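PDB 1VI7: IMPACT family member YigZ from Escherichia coli, which is of uncertain function, though its family suggests that it may bind guanine ribonucleotides and hydrolyse nucleoside triphosphates. Local coordinates for residues G123-Q126 / A127-L131; I154-L157 / L158-D162. All coordinates share one frame; numbering follows the deposited sequence.

Contact 1: residues G123-Q126 / A127-L131; sequences GVNQ and ALRQL
Leu128 N donates to Val124 O at 3.0 Å, the shortest bond between 123-126 and 127-131, and the donor lies close to the line of the carbonyl. Ala127 N makes the same i to i-4 bond to Gly123 O, longer at 3.3 Å but nearly straight. One residue on, Arg129 N shares itself weakly between Asn125 O and Gln126 O as the chain enters the type I turn of Leu128 to Leu131.

On the inner side, Val124 and Leu128 run side by side, with Val124 CG1 against Leu128 CD1 at 3.6 Å. The outer side is polar. Asn125 has CG anti to its own N (chi1 -171°); its ND2 is hydrogen-bonded to Gln89 OE1, while OD1 sits 3.1 Å from Arg129 NH1, oblique to the guanidinium. Gln126, bent at chi2 (-49°), lays its amide alongside the extended arm of Arg129, the two planes only 24° apart. Gln126 NE2 comes to the guanidinium edge, 3.4 Å from Arg129 NE; both are donors, so this is a contact and not a hydrogen bond. With an alanine at Gln126, the Arg129 arm would probably lose its neighbour on that side and be freer to turn.

Val124 faces helix 84-93 at Met86, Gln89 and Leu90, and also meets Thr27 and Ala100. Ala127 packs on Val14, Val16, Thr27 and Leu29, so the helix end lies against strands 14-20 and 23-31 of the five-stranded sheet.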
# COMPACT_ATOMS: atom_id res chain seq x y z
N GLY A 123 -18.19 -0.72 10.32
CA GLY A 123 -18.27 -0.23 8.96
C GLY A 123 -17.11 -0.81 8.16
O GLY A 123 -17.35 -1.46 7.13
N VAL A 124 -15.90 -0.72 8.72
CA VAL A 124 -14.74 -1.29 8.01
C VAL A 124 -14.87 -2.81 7.95
O VAL A 124 -14.64 -3.41 6.88
CB VAL A 124 -13.41 -0.83 8.58
CG1 VAL A 124 -12.20 -1.36 7.84
CG2 VAL A 124 -13.39 0.69 8.55
N ASN A 125 -15.52 -3.38 8.96
CA ASN A 125 -15.76 -4.80 8.96
C ASN A 125 -16.65 -5.28 7.82
O ASN A 125 -16.38 -6.33 7.23
CB ASN A 125 -16.42 -5.19 10.31
CG ASN A 125 -16.49 -6.71 10.43
OD1 ASN A 125 -17.41 -7.30 9.88
ND2 ASN A 125 -15.46 -7.27 11.04
N GLN A 126 -17.71 -4.56 7.50
CA GLN A 126 -18.65 -4.99 6.48
C GLN A 126 -18.03 -4.94 5.08
O GLN A 126 -18.25 -5.79 4.24
CB GLN A 126 -19.91 -4.12 6.50
CG GLN A 126 -20.77 -4.29 7.74
CD GLN A 126 -21.03 -5.76 8.02
OE1 GLN A 126 -20.83 -6.20 9.15
NE2 GLN A 126 -21.30 -6.50 6.95
N ALA A 127 -17.34 -3.82 4.86
CA ALA A 127 -16.69 -3.50 3.60
C ALA A 127 -15.68 -4.60 3.26
O ALA A 127 -15.56 -5.09 2.15
CB ALA A 127 -15.94 -2.18 3.75
N LEU A 128 -14.97 -4.96 4.33
CA LEU A 128 -13.96 -5.99 4.31
C LEU A 128 -14.51 -7.31 3.87
O LEU A 128 -13.82 -8.01 3.12
CB LEU A 128 -13.18 -6.05 5.61
CG LEU A 128 -12.24 -4.86 5.82
CD1 LEU A 128 -11.69 -4.86 7.22
CD2 LEU A 128 -11.12 -4.85 4.77
N ARG A 129 -15.76 -7.62 4.16
CA ARG A 129 -16.42 -8.82 3.69
C ARG A 129 -16.59 -8.78 2.17
O ARG A 129 -16.94 -9.81 1.58
CB ARG A 129 -17.77 -9.07 4.33
CG ARG A 129 -17.88 -9.50 5.74
CD ARG A 129 -19.31 -9.33 6.27
NE ARG A 129 -19.32 -9.19 7.73
CZ ARG A 129 -19.05 -10.18 8.57
NH1 ARG A 129 -19.06 -9.97 9.89
NH2 ARG A 129 -18.80 -11.41 8.12
N GLN A 130 -16.56 -7.64 1.53
CA GLN A 130 -16.72 -7.61 0.07
C GLN A 130 -15.43 -7.28 -0.67
O GLN A 130 -15.46 -7.11 -1.89
CB GLN A 130 -17.84 -6.63 -0.31
CG GLN A 130 -19.09 -6.82 0.52
CD GLN A 130 -20.26 -5.93 0.25
OE1 GLN A 130 -21.08 -5.74 1.17
NE2 GLN A 130 -20.40 -5.39 -0.96
N LEU A 131 -14.30 -7.18 0.00
CA LEU A 131 -13.04 -6.84 -0.61
C LEU A 131 -12.44 -8.02 -1.37
O LEU A 131 -12.34 -9.16 -0.86
CB LEU A 131 -12.03 -6.33 0.45
CG LEU A 131 -10.64 -5.97 -0.06
CD1 LEU A 131 -10.72 -4.79 -1.02
CD2 LEU A 131 -9.64 -5.66 1.02

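Contact 2: residues I154-L157 / L158-D162; sequences IEAL and LGQCD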
# COMPACT_ATOMS: atom_id res chain seq x y z
N ILE A 154 22.07 -3.13 -20.45
CA ILE A 154 21.55 -3.63 -19.18
C ILE A 154 20.11 -3.22 -18.93
O ILE A 154 19.30 -4.01 -18.46
CB ILE A 154 22.41 -3.22 -18.00
CG1 ILE A 154 23.84 -3.77 -18.13
CG2 ILE A 154 21.79 -3.67 -16.68
CD1 ILE A 154 24.79 -3.06 -17.16
N GLU A 155 19.74 -1.99 -19.25
CA GLU A 155 18.35 -1.57 -19.06
C GLU A 155 17.47 -2.59 -19.75
O GLU A 155 16.61 -3.24 -19.15
CB GLU A 155 18.13 -0.17 -19.63
CG GLU A 155 18.83 0.92 -18.84
CD GLU A 155 18.77 2.29 -19.47
OE1 GLU A 155 19.26 3.26 -18.84
OE2 GLU A 155 18.24 2.41 -20.60
N ALA A 156 17.76 -2.85 -21.03
CA ALA A 156 17.03 -3.82 -21.80
C ALA A 156 16.98 -5.19 -21.15
O ALA A 156 15.88 -5.72 -20.96
CB ALA A 156 17.56 -3.88 -23.22
N LEU A 157 18.10 -5.79 -20.75
CA LEU A 157 18.06 -7.12 -20.13
C LEU A 157 17.15 -7.10 -18.90
O LEU A 157 16.28 -7.94 -18.71
CB LEU A 157 19.47 -7.58 -19.83
CG LEU A 157 20.25 -8.47 -20.77
CD1 LEU A 157 20.02 -8.16 -22.24
CD2 LEU A 157 21.75 -8.37 -20.48
N LEU A 158 17.30 -6.07 -18.09
CA LEU A 158 16.55 -5.81 -16.88
C LEU A 158 15.04 -5.88 -17.12
O LEU A 158 14.30 -6.58 -16.42
CB LEU A 158 16.92 -4.40 -16.40
CG LEU A 158 16.77 -4.11 -14.92
CD1 LEU A 158 17.54 -5.12 -14.09
CD2 LEU A 158 17.19 -2.68 -14.59
N GLY A 159 14.60 -5.15 -18.14
CA GLY A 159 13.22 -5.08 -18.54
C GLY A 159 12.69 -6.39 -19.07
O GLY A 159 11.49 -6.69 -18.94
N GLN A 160 13.55 -7.24 -19.65
CA GLN A 160 13.12 -8.53 -20.12
C GLN A 160 12.87 -9.48 -18.95
O GLN A 160 12.41 -10.59 -19.18
CB GLN A 160 14.15 -9.20 -21.04
CG GLN A 160 14.19 -8.63 -22.44
CD GLN A 160 15.59 -8.71 -23.00
OE1 GLN A 160 16.18 -9.79 -23.04
NE2 GLN A 160 16.13 -7.56 -23.40
N CYS A 161 13.42 -9.17 -17.80
CA CYS A 161 13.24 -10.01 -16.63
C CYS A 161 12.32 -9.34 -15.63
O CYS A 161 12.39 -9.59 -14.43
CB CYS A 161 14.58 -10.37 -15.98
SG CYS A 161 15.64 -11.32 -17.06
N ASP A 162 11.49 -8.43 -16.15
CA ASP A 162 10.54 -7.75 -15.28
C ASP A 162 11.32 -7.02 -14.18
O ASP A 162 10.88 -7.04 -13.05
CB ASP A 162 9.60 -8.76 -14.61
CG ASP A 162 8.76 -9.52 -15.62
OD1 ASP A 162 8.31 -8.91 -16.62
OD2 ASP A 162 8.61 -10.74 -15.44
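Leu158 and Ile154 mark the tight side of the last two turns of helix 151-160. Leu158 N bonds to Ile154 O at 2.9 Å, nearly straight. With CG anti to the backbone N (chi1 -155°), the Leu158 branches are turned inward and buried. Gly159 N continues the ladder to Glu155 O at 3.0 Å.

The other side, made by Ala156, Gly159 and Gln160, is open to solvent. Gly159 offers no side chain there, and Ala156 only its methyl. Gln160, bent at chi2, folds its amide back along the helix: NE2 comes 3.1 Å from Ala156 O and 4.1 Å from Leu157 CD1, crossing the leucine at a slant, while OE1 is hydrogen-bonded to Lys191 NZ. Gln160 N bonds to Ala156 O at 3.1 Å, but Cys161 N reaches Leu157 O only weakly. The helix then stops in a Schellman motif, with Asp162, at positive phi, as the C-prime residue and Gly163 N turned back to Leu158 O.

Asp162 also forms a salt bridge with Lys184. Ile154 rests on Leu144 and Cys146 of strand 140-146, Glu155 and Leu158 meet Ile165 of strand 164-170, and Leu157 and Leu158 touch Phe195 and Phe188 of helix 185-196, laying this helix on the sheet, beside helix 185-196.

From the N terminus, the chain builds the five-stranded sheet and helix 84-93, then reaches contact 1 at the end of helix 113-128. Strand 133-136 follows, pairing with strand 7-10, before strand 140-146 leads to contact 2 at the end of helix 151-160. The contacts come in series, neither nested nor crossed, and each is local to one helix, closing no long loop. The centres of contacts 1 and 2 are 40 Å apart, on opposite sides of the chain's centre. Contact 1 lies where helix 113-128 meets helix 84-93 and strands 14-20 and 23-31; contact 2 belongs to the C-terminal four-stranded sheet with two helices, whose 2-3-1-4 order and beta-alpha-beta-beta-alpha-beta succession are ferredoxin-like.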